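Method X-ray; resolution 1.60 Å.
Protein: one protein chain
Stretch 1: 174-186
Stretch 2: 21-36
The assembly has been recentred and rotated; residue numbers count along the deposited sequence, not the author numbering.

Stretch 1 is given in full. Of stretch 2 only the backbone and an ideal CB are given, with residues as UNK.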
ATOM      1  N   LEU B 174      -9.106  10.990  -4.970  1.00  9.40           N
ATOM      2  CA  LEU B 174     -10.321  10.212  -5.180  1.00  9.99           C
ATOM      3  C   LEU B 174     -10.065   9.165  -6.256  1.00 10.13           C
ATOM      4  O   LEU B 174      -9.297   9.407  -7.187  1.00  9.79           O
ATOM      5  CB  LEU B 174     -11.484  11.122  -5.599  1.00 10.05           C
ATOM      6  CG  LEU B 174     -11.937  12.169  -4.573  1.00 10.90           C
ATOM      7  CD1 LEU B 174     -13.160  12.908  -5.101  1.00 12.29           C
ATOM      8  CD2 LEU B 174     -12.264  11.495  -3.248  1.00 12.26           C
ATOM      9  N   MET B 175     -10.697   8.001  -6.118  1.00  9.28           N
ATOM     10  CA  MET B 175     -10.537   6.928  -7.093  1.00 10.47           C
ATOM     11  C   MET B 175     -11.078   7.385  -8.443  1.00 10.38           C
ATOM     12  O   MET B 175     -12.076   8.106  -8.516  1.00 10.67           O
ATOM     13  CB  MET B 175     -11.268   5.664  -6.626  1.00  8.88           C
ATOM     14  CG  MET B 175     -10.407   4.701  -5.800  1.00 11.77           C
ATOM     15  SD  MET B 175      -9.655   5.415  -4.306  1.00 12.59           S
ATOM     16  CE  MET B 175      -8.279   4.231  -4.019  1.00 12.10           C
ATOM     17  N   MET B 176     -10.404   6.975  -9.511  1.00  9.15           N
ATOM     18  CA  MET B 176     -10.817   7.362 -10.848  1.00 10.08           C
ATOM     19  C   MET B 176     -12.049   6.622 -11.330  1.00 10.57           C
ATOM     20  O   MET B 176     -12.078   5.389 -11.354  1.00 10.39           O
ATOM     21  CB  MET B 176      -9.689   7.137 -11.859  1.00  9.80           C
ATOM     22  CG  MET B 176      -8.517   8.080 -11.713  1.00 12.28           C
ATOM     23  SD  MET B 176      -7.459   8.013 -13.163  1.00 10.04           S
ATOM     24  CE  MET B 176      -5.896   8.454 -12.444  1.00 16.03           C
ATOM     25  N   ARG B 177     -13.063   7.394 -11.716  1.00 10.69           N
ATOM     26  CA  ARG B 177     -14.316   6.867 -12.256  1.00 11.69           C
ATOM     27  C   ARG B 177     -14.064   6.630 -13.743  1.00 10.28           C
ATOM     28  O   ARG B 177     -12.973   6.916 -14.231  1.00  8.72           O
ATOM     29  CB  ARG B 177     -15.430   7.898 -12.083  1.00 14.00           C
ATOM     30  CG  ARG B 177     -15.631   8.367 -10.658  1.00 21.04           C
ATOM     31  CD  ARG B 177     -16.284   7.282  -9.823  1.00 19.90           C
ATOM     32  NE  ARG B 177     -16.486   7.692  -8.433  1.00 22.03           N
ATOM     33  CZ  ARG B 177     -17.155   6.976  -7.534  1.00 22.61           C
ATOM     34  NH1 ARG B 177     -17.282   7.416  -6.291  1.00 23.37           N
ATOM     35  NH2 ARG B 177     -17.705   5.819  -7.877  1.00 22.30           N
ATOM     36  N   LEU B 178     -15.073   6.154 -14.472  1.00 10.27           N
ATOM     37  CA  LEU B 178     -14.901   5.866 -15.896  1.00  9.98           C
ATOM     38  C   LEU B 178     -14.348   7.031 -16.709  1.00 10.23           C
ATOM     39  O   LEU B 178     -13.385   6.864 -17.462  1.00  8.66           O
ATOM     40  CB  LEU B 178     -16.214   5.391 -16.531  1.00 10.60           C
ATOM     41  CG  LEU B 178     -16.103   4.960 -18.007  1.00 11.36           C
ATOM     42  CD1 LEU B 178     -15.186   3.739 -18.114  1.00 10.65           C
ATOM     43  CD2 LEU B 178     -17.484   4.638 -18.570  1.00 10.21           C
ATOM     44  N   ASP B 179     -14.946   8.208 -16.568  1.00 10.18           N
ATOM     45  CA  ASP B 179     -14.478   9.353 -17.331  1.00 10.83           C
ATOM     46  C   ASP B 179     -12.999   9.627 -17.112  1.00 10.07           C
ATOM     47  O   ASP B 179     -12.251   9.840 -18.065  1.00  9.78           O
ATOM     48  CB  ASP B 179     -15.307  10.595 -17.001  1.00 12.72           C
ATOM     49  CG  ASP B 179     -16.640  10.607 -17.725  1.00 17.32           C
ATOM     50  OD1 ASP B 179     -16.902   9.660 -18.492  1.00 20.04           O
ATOM     51  OD2 ASP B 179     -17.421  11.562 -17.535  1.00 18.65           O
ATOM     52  N   ASP B 180     -12.568   9.610 -15.858  1.00 10.01           N
ATOM     53  CA  ASP B 180     -11.164   9.856 -15.571  1.00  9.86           C
ATOM     54  C   ASP B 180     -10.295   8.709 -16.086  1.00  9.91           C
ATOM     55  O   ASP B 180      -9.150   8.926 -16.477  1.00 10.18           O
ATOM     56  CB  ASP B 180     -10.956  10.068 -14.071  1.00 11.70           C
ATOM     57  CG  ASP B 180     -11.312  11.480 -13.626  1.00 12.00           C
ATOM     58  OD1 ASP B 180     -11.408  11.722 -12.406  1.00 14.19           O
ATOM     59  OD2 ASP B 180     -11.488  12.357 -14.501  1.00 15.08           O
ATOM     60  N   CYS B 181     -10.837   7.496 -16.100  1.00  8.77           N
ATOM     61  CA  CYS B 181     -10.076   6.353 -16.596  1.00  7.91           C
ATOM     62  C   CYS B 181      -9.861   6.465 -18.097  1.00  8.23           C
ATOM     63  O   CYS B 181      -8.798   6.111 -18.608  1.00 10.13           O
ATOM     64  CB  CYS B 181     -10.797   5.040 -16.283  1.00  9.37           C
ATOM     65  SG  CYS B 181     -10.764   4.588 -14.526  1.00  9.84           S
ATOM     66  N   ILE B 182     -10.885   6.940 -18.799  1.00  9.43           N
ATOM     67  CA  ILE B 182     -10.811   7.122 -20.244  1.00 10.54           C
ATOM     68  C   ILE B 182      -9.717   8.148 -20.527  1.00 10.38           C
ATOM     69  O   ILE B 182      -8.892   7.968 -21.420  1.00 11.27           O
ATOM     70  CB  ILE B 182     -12.164   7.629 -20.800  1.00 10.62           C
ATOM     71  CG1 ILE B 182     -13.221   6.537 -20.642  1.00 11.55           C
ATOM     72  CG2 ILE B 182     -12.014   8.050 -22.256  1.00 11.21           C
ATOM     73  CD1 ILE B 182     -14.613   6.952 -21.072  1.00 10.91           C
ATOM     74  N   GLN B 183      -9.713   9.221 -19.742  1.00 11.57           N
ATOM     75  CA  GLN B 183      -8.711  10.271 -19.885  1.00 13.51           C
ATOM     76  C   GLN B 183      -7.310   9.716 -19.619  1.00 12.07           C
ATOM     77  O   GLN B 183      -6.366  10.006 -20.356  1.00 12.94           O
ATOM     78  CB  GLN B 183      -9.024  11.413 -18.911  1.00 16.35           C
ATOM     79  CG  GLN B 183      -7.813  12.133 -18.345  1.00 26.01           C
ATOM     80  CD  GLN B 183      -6.966  12.786 -19.408  1.00 29.75           C
ATOM     81  OE1 GLN B 183      -7.439  13.639 -20.156  1.00 33.87           O
ATOM     82  NE2 GLN B 183      -5.700  12.390 -19.481  1.00 33.65           N
ATOM     83  N   PHE B 184      -7.191   8.911 -18.566  1.00 10.75           N
ATOM     84  CA  PHE B 184      -5.914   8.311 -18.185  1.00 10.55           C
ATOM     85  C   PHE B 184      -5.428   7.366 -19.283  1.00 10.06           C
ATOM     86  O   PHE B 184      -4.244   7.345 -19.628  1.00 10.64           O
ATOM     87  CB  PHE B 184      -6.074   7.540 -16.869  1.00  9.40           C
ATOM     88  CG  PHE B 184      -4.772   7.078 -16.273  1.00  9.31           C
ATOM     89  CD1 PHE B 184      -4.029   7.919 -15.448  1.00  9.94           C
ATOM     90  CD2 PHE B 184      -4.278   5.809 -16.559  1.00  8.84           C
ATOM     91  CE1 PHE B 184      -2.808   7.504 -14.919  1.00  9.90           C
ATOM     92  CE2 PHE B 184      -3.062   5.382 -16.038  1.00  9.61           C
ATOM     93  CZ  PHE B 184      -2.323   6.231 -15.217  1.00  8.36           C
ATOM     94  N   GLY B 185      -6.355   6.588 -19.833  1.00 10.90           N
ATOM     95  CA  GLY B 185      -6.009   5.657 -20.891  1.00 12.48           C
ATOM     96  C   GLY B 185      -5.477   6.352 -22.130  1.00 12.12           C
ATOM     97  O   GLY B 185      -4.500   5.902 -22.726  1.00 12.70           O
ATOM     98  N   LYS B 186      -6.110   7.451 -22.526  1.00 12.10           N
ATOM     99  CA  LYS B 186      -5.656   8.178 -23.706  1.00 13.26           C
ATOM    100  C   LYS B 186      -4.314   8.866 -23.473  1.00 13.48           C
ATOM    101  O   LYS B 186      -3.451   8.870 -24.350  1.00 13.92           O
ATOM    102  CB  LYS B 186      -6.705   9.208 -24.133  1.00 16.60           C
ATOM    103  CG  LYS B 186      -7.994   8.585 -24.647  1.00 20.25           C
ATOM    104  CD  LYS B 186      -8.977   9.638 -25.132  1.00 24.44           C
ATOM    105  CE  LYS B 186      -8.441  10.389 -26.343  1.00 26.11           C
ATOM    106  NZ  LYS B 186      -9.323  11.531 -26.715  1.00 29.16           N
ATOM    107  N   UNK B  21      -3.662  -2.767 -18.384  1.00 10.08           N
ATOM    108  CA  UNK B  21      -5.020  -2.669 -18.881  1.00  8.93           C
ATOM    109  C   UNK B  21      -5.785  -2.009 -17.745  1.00  7.76           C
ATOM    110  O   UNK B  21      -5.530  -2.291 -16.575  1.00  8.06           O
ATOM    111  CB  UNK B  21      -5.605  -4.025 -19.280  1.00  8.93           C
ATOM    112  N   UNK B  22      -6.679  -1.091 -18.087  1.00  7.13           N
ATOM    113  CA  UNK B  22      -7.514  -0.443 -17.090  1.00  8.48           C
ATOM    114  C   UNK B  22      -8.743  -1.336 -17.093  1.00  9.47           C
ATOM    115  O   UNK B  22      -9.326  -1.593 -18.147  1.00  9.84           O
ATOM    116  CB  UNK B  22      -7.821   1.024 -17.400  1.00  8.48           C
ATOM    117  N   UNK B  23      -9.120  -1.825 -15.920  1.00 10.05           N
ATOM    118  CA  UNK B  23     -10.252  -2.729 -15.809  1.00  9.45           C
ATOM    119  C   UNK B  23     -11.382  -2.196 -14.930  1.00  8.07           C
ATOM    120  O   UNK B  23     -11.156  -1.831 -13.779  1.00  9.11           O
ATOM    121  CB  UNK B  23      -9.773  -4.074 -15.259  1.00  9.45           C
ATOM    122  N   UNK B  24     -12.593  -2.148 -15.488  1.00  7.95           N
ATOM    123  CA  UNK B  24     -13.790  -1.691 -14.773  1.00  8.46           C
ATOM    124  C   UNK B  24     -14.668  -2.932 -14.603  1.00  9.52           C
ATOM    125  O   UNK B  24     -14.450  -3.941 -15.276  1.00  8.54           O
ATOM    126  CB  UNK B  24     -14.519  -0.572 -15.519  1.00  8.46           C
ATOM    127  N   UNK B  25     -15.645  -2.870 -13.703  1.00  9.68           N
ATOM    128  CA  UNK B  25     -16.557  -3.996 -13.500  1.00 10.76           C
ATOM    129  C   UNK B  25     -17.426  -4.204 -14.734  1.00 10.03           C
ATOM    130  O   UNK B  25     -17.587  -5.327 -15.212  1.00 10.32           O
ATOM    131  CB  UNK B  25     -17.433  -3.766 -12.267  1.00 10.76           C
ATOM    132  N   UNK B  26     -18.013  -3.120 -15.224  1.00  8.78           N
ATOM    133  CA  UNK B  26     -18.846  -3.174 -16.418  1.00  8.33           C
ATOM    134  C   UNK B  26     -18.820  -1.817 -17.109  1.00  8.70           C
ATOM    135  O   UNK B  26     -17.857  -1.070 -16.954  1.00 10.57           O
ATOM    136  CB  UNK B  26     -20.280  -3.579 -16.069  1.00  8.33           C
ATOM    137  N   UNK B  27     -19.854  -1.494 -17.874  1.00  9.22           N
ATOM    138  CA  UNK B  27     -19.863  -0.226 -18.591  1.00  9.12           C
ATOM    139  C   UNK B  27     -20.317   1.000 -17.800  1.00  8.71           C
ATOM    140  O   UNK B  27     -20.218   2.118 -18.299  1.00  9.56           O
ATOM    141  CB  UNK B  27     -20.766  -0.370 -19.818  1.00  9.12           C
ATOM    142  N   UNK B  28     -20.794   0.809 -16.573  1.00  9.47           N
ATOM    143  CA  UNK B  28     -21.295   1.934 -15.777  1.00  9.88           C
ATOM    144  C   UNK B  28     -20.305   3.075 -15.562  1.00 10.67           C
ATOM    145  O   UNK B  28     -19.152   2.855 -15.197  1.00  8.83           O
ATOM    146  CB  UNK B  28     -21.743   1.415 -14.409  1.00  9.88           C
ATOM    147  N   UNK B  29     -20.774   4.299 -15.779  1.00 11.54           N
ATOM    148  CA  UNK B  29     -19.930   5.476 -15.621  1.00 11.96           C
ATOM    149  C   UNK B  29     -19.374   5.652 -14.213  1.00 11.11           C
ATOM    150  O   UNK B  29     -18.318   6.256 -14.038  1.00 11.23           O
ATOM    151  CB  UNK B  29     -20.723   6.726 -16.009  1.00 11.96           C
ATOM    152  N   UNK B  30     -20.069   5.127 -13.209  1.00 11.05           N
ATOM    153  CA  UNK B  30     -19.607   5.289 -11.832  1.00 10.58           C
ATOM    154  C   UNK B  30     -18.570   4.275 -11.368  1.00 10.64           C
ATOM    155  O   UNK B  30     -18.048   4.387 -10.262  1.00 10.69           O
ATOM    156  CB  UNK B  30     -20.812   5.219 -10.892  1.00 10.58           C
ATOM    157  N   UNK B  31     -18.265   3.292 -12.207  1.00  9.24           N
ATOM    158  CA  UNK B  31     -17.269   2.287 -11.845  1.00  9.89           C
ATOM    159  C   UNK B  31     -15.907   2.932 -11.622  1.00 10.44           C
ATOM    160  O   UNK B  31     -15.556   3.906 -12.290  1.00 10.04           O
ATOM    161  CB  UNK B  31     -17.173   1.212 -12.929  1.00  9.89           C
ATOM    162  N   UNK B  32     -15.141   2.374 -10.690  1.00 10.56           N
ATOM    163  CA  UNK B  32     -13.797   2.861 -10.399  1.00 11.62           C
ATOM    164  C   UNK B  32     -12.832   1.906 -11.106  1.00 11.04           C
ATOM    165  O   UNK B  32     -13.021   0.687 -11.075  1.00 11.47           O
ATOM    166  CB  UNK B  32     -13.528   2.933  -8.895  1.00 11.62           C
ATOM    167  N   UNK B  33     -11.801   2.461 -11.740  1.00  9.67           N
ATOM    168  CA  UNK B  33     -10.862   1.639 -12.486  1.00  9.07           C
ATOM    169  C   UNK B  33      -9.576   1.206 -11.804  1.00  8.67           C
ATOM    170  O   UNK B  33      -8.984   1.942 -11.013  1.00  9.32           O
ATOM    171  CB  UNK B  33     -10.479   2.398 -13.758  1.00  9.07           C
ATOM    172  N   UNK B  34      -9.142  -0.010 -12.125  1.00  9.37           N
ATOM    173  CA  UNK B  34      -7.911  -0.562 -11.575  1.00  9.56           C
ATOM    174  C   UNK B  34      -6.938  -0.878 -12.697  1.00  9.79           C
ATOM    175  O   UNK B  34      -7.345  -1.263 -13.795  1.00 10.29           O
ATOM    176  CB  UNK B  34      -8.199  -1.815 -10.746  1.00  9.56           C
ATOM    177  N   UNK B  35      -5.652  -0.702 -12.420  1.00  7.91           N
ATOM    178  CA  UNK B  35      -4.621  -1.035 -13.395  1.00  8.30           C
ATOM    179  C   UNK B  35      -4.242  -2.486 -13.123  1.00  8.40           C
ATOM    180  O   UNK B  35      -4.047  -2.873 -11.970  1.00  9.10           O
ATOM    181  CB  UNK B  35      -3.414  -0.100 -13.302  1.00  8.30           C
ATOM    182  N   UNK B  36      -4.154  -3.290 -14.179  1.00  8.32           N
ATOM    183  CA  UNK B  36      -3.788  -4.701 -14.050  1.00  8.11           C
ATOM    184  C   UNK B  36      -2.825  -5.114 -15.159  1.00  8.02           C
ATOM    185  O   UNK B  36      -2.990  -4.715 -16.312  1.00  8.65           O
ATOM    186  CB  UNK B  36      -5.037  -5.584 -14.081  1.00  8.11           C
TER

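The helix of stretch 1, 178-186, runs nearly antiparallel to strand 21-24. Positions 21, 23, 25 and 26 have no CB near stretch 1, which therefore says little about them; they are L21, V23, D25 and D26.

At position 22 CA-to-CB points toward the helix, and the ideal CB lies 5.1 Å from C181 CB. Beyond it are the ring of F184 and the bare backbone of G185, so leucine or isoleucine would suit; valine would reach less far. It is I22. Its CD1 reaches 3.7 Å from G185 CA and meets the edge of the F184 ring, 4.0 Å from CD2, while I22 CG2 packs 4.0 Å from C181 CB.

Position 24 also points toward the helix, with 5.1 Å from its ideal CB to L178 CD1. A long, flexible apolar chain could reach further, though leucine is conceivable. M24 bends so that its CE lies 3.7 Å from L178 CD1 and 3.6 Å from C181 SG.

Positions 27 and 28 point away, so polar residues are acceptable: E27 and D28.

At position 29 the backbone O accepts a hydrogen bond from L178 N (3.3 Å). CA-to-CB points sideways, but D179 offers a negative charge, favouring lysine or arginine. R29 turns its end inward: NH2 forms a salt bridge with D179 OD1 at 3.2 Å, and the aliphatic CD lies 3.5 Å from L178 CD2.

Position 30 points away, though its ideal CB lies 4.4 Å from R177 NH2; polar or acidic chains would suit beside that charge. It is E30, whose backbone O accepts a hydrogen bond from R177 NH2 (2.8 Å). Position 31 likewise points away; it is N31.

At position 32 the ideal CB is 5.2 Å from R177 NH2, inviting an acidic chain, although glutamine could also fit. E32 places OE2 over one face of the guanidinium, 3.7 Å from R177 NH2: a long salt bridge of charges alone, with no N-H aimed at the oxygen.

At position 33 an ideal CB would lie 2.3 Å from C181 SG, a clash, so glycine is the natural choice. G33 CA lies 3.6 Å from C181 SG, and G33 N donates to M176 O (3.0 Å).

Position 34 points away and is D34. Position 35 points sideways; an apolar chain long enough to reach F184 would suit, and L35 CD1 comes within 4.3 Å of F184 CE2. Position 36, out of reach, is I36.

Stretch 2 21-36: LIVMDDEDRENEGDLI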
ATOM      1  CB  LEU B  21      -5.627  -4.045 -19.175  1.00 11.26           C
ATOM      2  CG  LEU B  21      -5.183  -4.741 -20.459  1.00  9.24           C
ATOM      3  CD1 LEU B  21      -5.858  -6.105 -20.556  1.00 11.12           C
ATOM      4  CD2 LEU B  21      -5.547  -3.889 -21.666  1.00 11.51           C
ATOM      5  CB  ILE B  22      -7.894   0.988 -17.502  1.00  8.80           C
ATOM      6  CG1 ILE B  22      -6.639   1.859 -17.527  1.00 10.46           C
ATOM      7  CG2 ILE B  22      -8.919   1.561 -16.522  1.00  9.65           C
ATOM      8  CD1 ILE B  22      -6.826   3.213 -18.194  1.00 12.42           C
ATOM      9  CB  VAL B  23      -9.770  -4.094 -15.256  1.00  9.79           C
ATOM     10  CG1 VAL B  23     -10.928  -5.055 -15.129  1.00 10.16           C
ATOM     11  CG2 VAL B  23      -8.699  -4.675 -16.180  1.00 11.85           C
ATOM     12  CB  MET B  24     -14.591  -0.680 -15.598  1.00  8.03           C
ATOM     13  CG  MET B  24     -13.810   0.241 -16.475  1.00  9.24           C
ATOM     14  SD  MET B  24     -12.659   1.284 -15.532  1.00  8.96           S
ATOM     15  CE  MET B  24     -13.726   2.517 -14.931  1.00 12.70           C
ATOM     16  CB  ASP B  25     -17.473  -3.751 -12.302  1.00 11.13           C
ATOM     17  CG  ASP B  25     -16.774  -3.963 -10.983  1.00 13.12           C
ATOM     18  OD1 ASP B  25     -15.872  -4.821 -10.923  1.00 14.43           O
ATOM     19  OD2 ASP B  25     -17.141  -3.285 -10.001  1.00 16.10           O
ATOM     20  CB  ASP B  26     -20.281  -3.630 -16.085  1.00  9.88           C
ATOM     21  CG  ASP B  26     -20.960  -2.785 -15.015  1.00  9.94           C
ATOM     22  OD1 ASP B  26     -21.887  -3.325 -14.375  1.00 10.25           O
ATOM     23  OD2 ASP B  26     -20.598  -1.611 -14.817  1.00  8.78           O
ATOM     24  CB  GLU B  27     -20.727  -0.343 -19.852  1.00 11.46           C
ATOM     25  CG  GLU B  27     -20.351  -1.490 -20.778  1.00 13.74           C
ATOM     26  CD  GLU B  27     -20.998  -1.368 -22.145  1.00 17.94           C
ATOM     27  OE1 GLU B  27     -22.017  -0.654 -22.262  1.00 19.11           O
ATOM     28  OE2 GLU B  27     -20.500  -1.993 -23.106  1.00 19.52           O
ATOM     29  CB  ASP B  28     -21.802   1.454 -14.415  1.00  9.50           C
ATOM     30  CG  ASP B  28     -22.790   2.423 -13.800  1.00 12.34           C
ATOM     31  OD1 ASP B  28     -23.953   2.461 -14.264  1.00 11.96           O
ATOM     32  OD2 ASP B  28     -22.405   3.157 -12.868  1.00 15.56           O
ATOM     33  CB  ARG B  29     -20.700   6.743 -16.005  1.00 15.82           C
ATOM     34  CG  ARG B  29     -21.167   6.798 -17.446  1.00 21.71           C
ATOM     35  CD  ARG B  29     -20.016   7.065 -18.398  1.00 26.71           C
ATOM     36  NE  ARG B  29     -20.485   7.291 -19.763  1.00 31.00           N
ATOM     37  CZ  ARG B  29     -19.691   7.600 -20.783  1.00 32.14           C
ATOM     38  NH1 ARG B  29     -20.203   7.791 -21.992  1.00 34.52           N
ATOM     39  NH2 ARG B  29     -18.384   7.725 -20.592  1.00 32.11           N
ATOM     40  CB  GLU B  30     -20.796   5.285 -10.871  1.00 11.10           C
ATOM     41  CG  GLU B  30     -21.745   6.454 -11.089  1.00 13.33           C
ATOM     42  CD  GLU B  30     -22.702   6.659  -9.933  1.00 14.67           C
ATOM     43  OE1 GLU B  30     -23.622   5.836  -9.759  1.00 13.80           O
ATOM     44  OE2 GLU B  30     -22.523   7.644  -9.192  1.00 17.14           O
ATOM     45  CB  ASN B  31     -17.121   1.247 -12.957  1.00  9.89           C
ATOM     46  CG  ASN B  31     -18.292   0.292 -13.039  1.00 11.08           C
ATOM     47  OD1 ASN B  31     -18.552  -0.290 -14.095  1.00 11.96           O
ATOM     48  ND2 ASN B  31     -18.992   0.104 -11.927  1.00 11.88           N
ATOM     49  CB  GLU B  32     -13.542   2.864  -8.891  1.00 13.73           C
ATOM     50  CG  GLU B  32     -14.651   3.528  -8.083  1.00 16.98           C
ATOM     51  CD  GLU B  32     -14.264   3.741  -6.637  1.00 17.02           C
ATOM     52  OE1 GLU B  32     -13.610   2.847  -6.060  1.00 21.03           O
ATOM     53  OE2 GLU B  32     -14.622   4.801  -6.078  1.00 18.87           O
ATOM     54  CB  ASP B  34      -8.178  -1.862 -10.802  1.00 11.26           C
ATOM     55  CG  ASP B  34      -8.842  -1.634  -9.451  1.00 13.81           C
ATOM     56  OD1 ASP B  34      -8.909  -0.481  -8.988  1.00 17.47           O
ATOM     57  OD2 ASP B  34      -9.289  -2.632  -8.848  1.00 19.81           O
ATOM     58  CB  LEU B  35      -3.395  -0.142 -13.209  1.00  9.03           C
ATOM     59  CG  LEU B  35      -3.510   1.248 -13.828  1.00 10.50           C
ATOM     60  CD1 LEU B  35      -2.317   2.087 -13.413  1.00 10.59           C
ATOM     61  CD2 LEU B  35      -3.584   1.120 -15.346  1.00  9.09           C
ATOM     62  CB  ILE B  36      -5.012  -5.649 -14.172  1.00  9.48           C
ATOM     63  CG1 ILE B  36      -6.129  -5.214 -13.219  1.00  9.56           C
ATOM     64  CG2 ILE B  36      -4.578  -7.085 -13.875  1.00  9.56           C
ATOM     65  CD1 ILE B  36      -7.346  -6.129 -13.239  1.00 12.12           C
TER
HETATM   66  O   HOH W   1     -17.317   8.714 -14.802  1.00 12.85           O
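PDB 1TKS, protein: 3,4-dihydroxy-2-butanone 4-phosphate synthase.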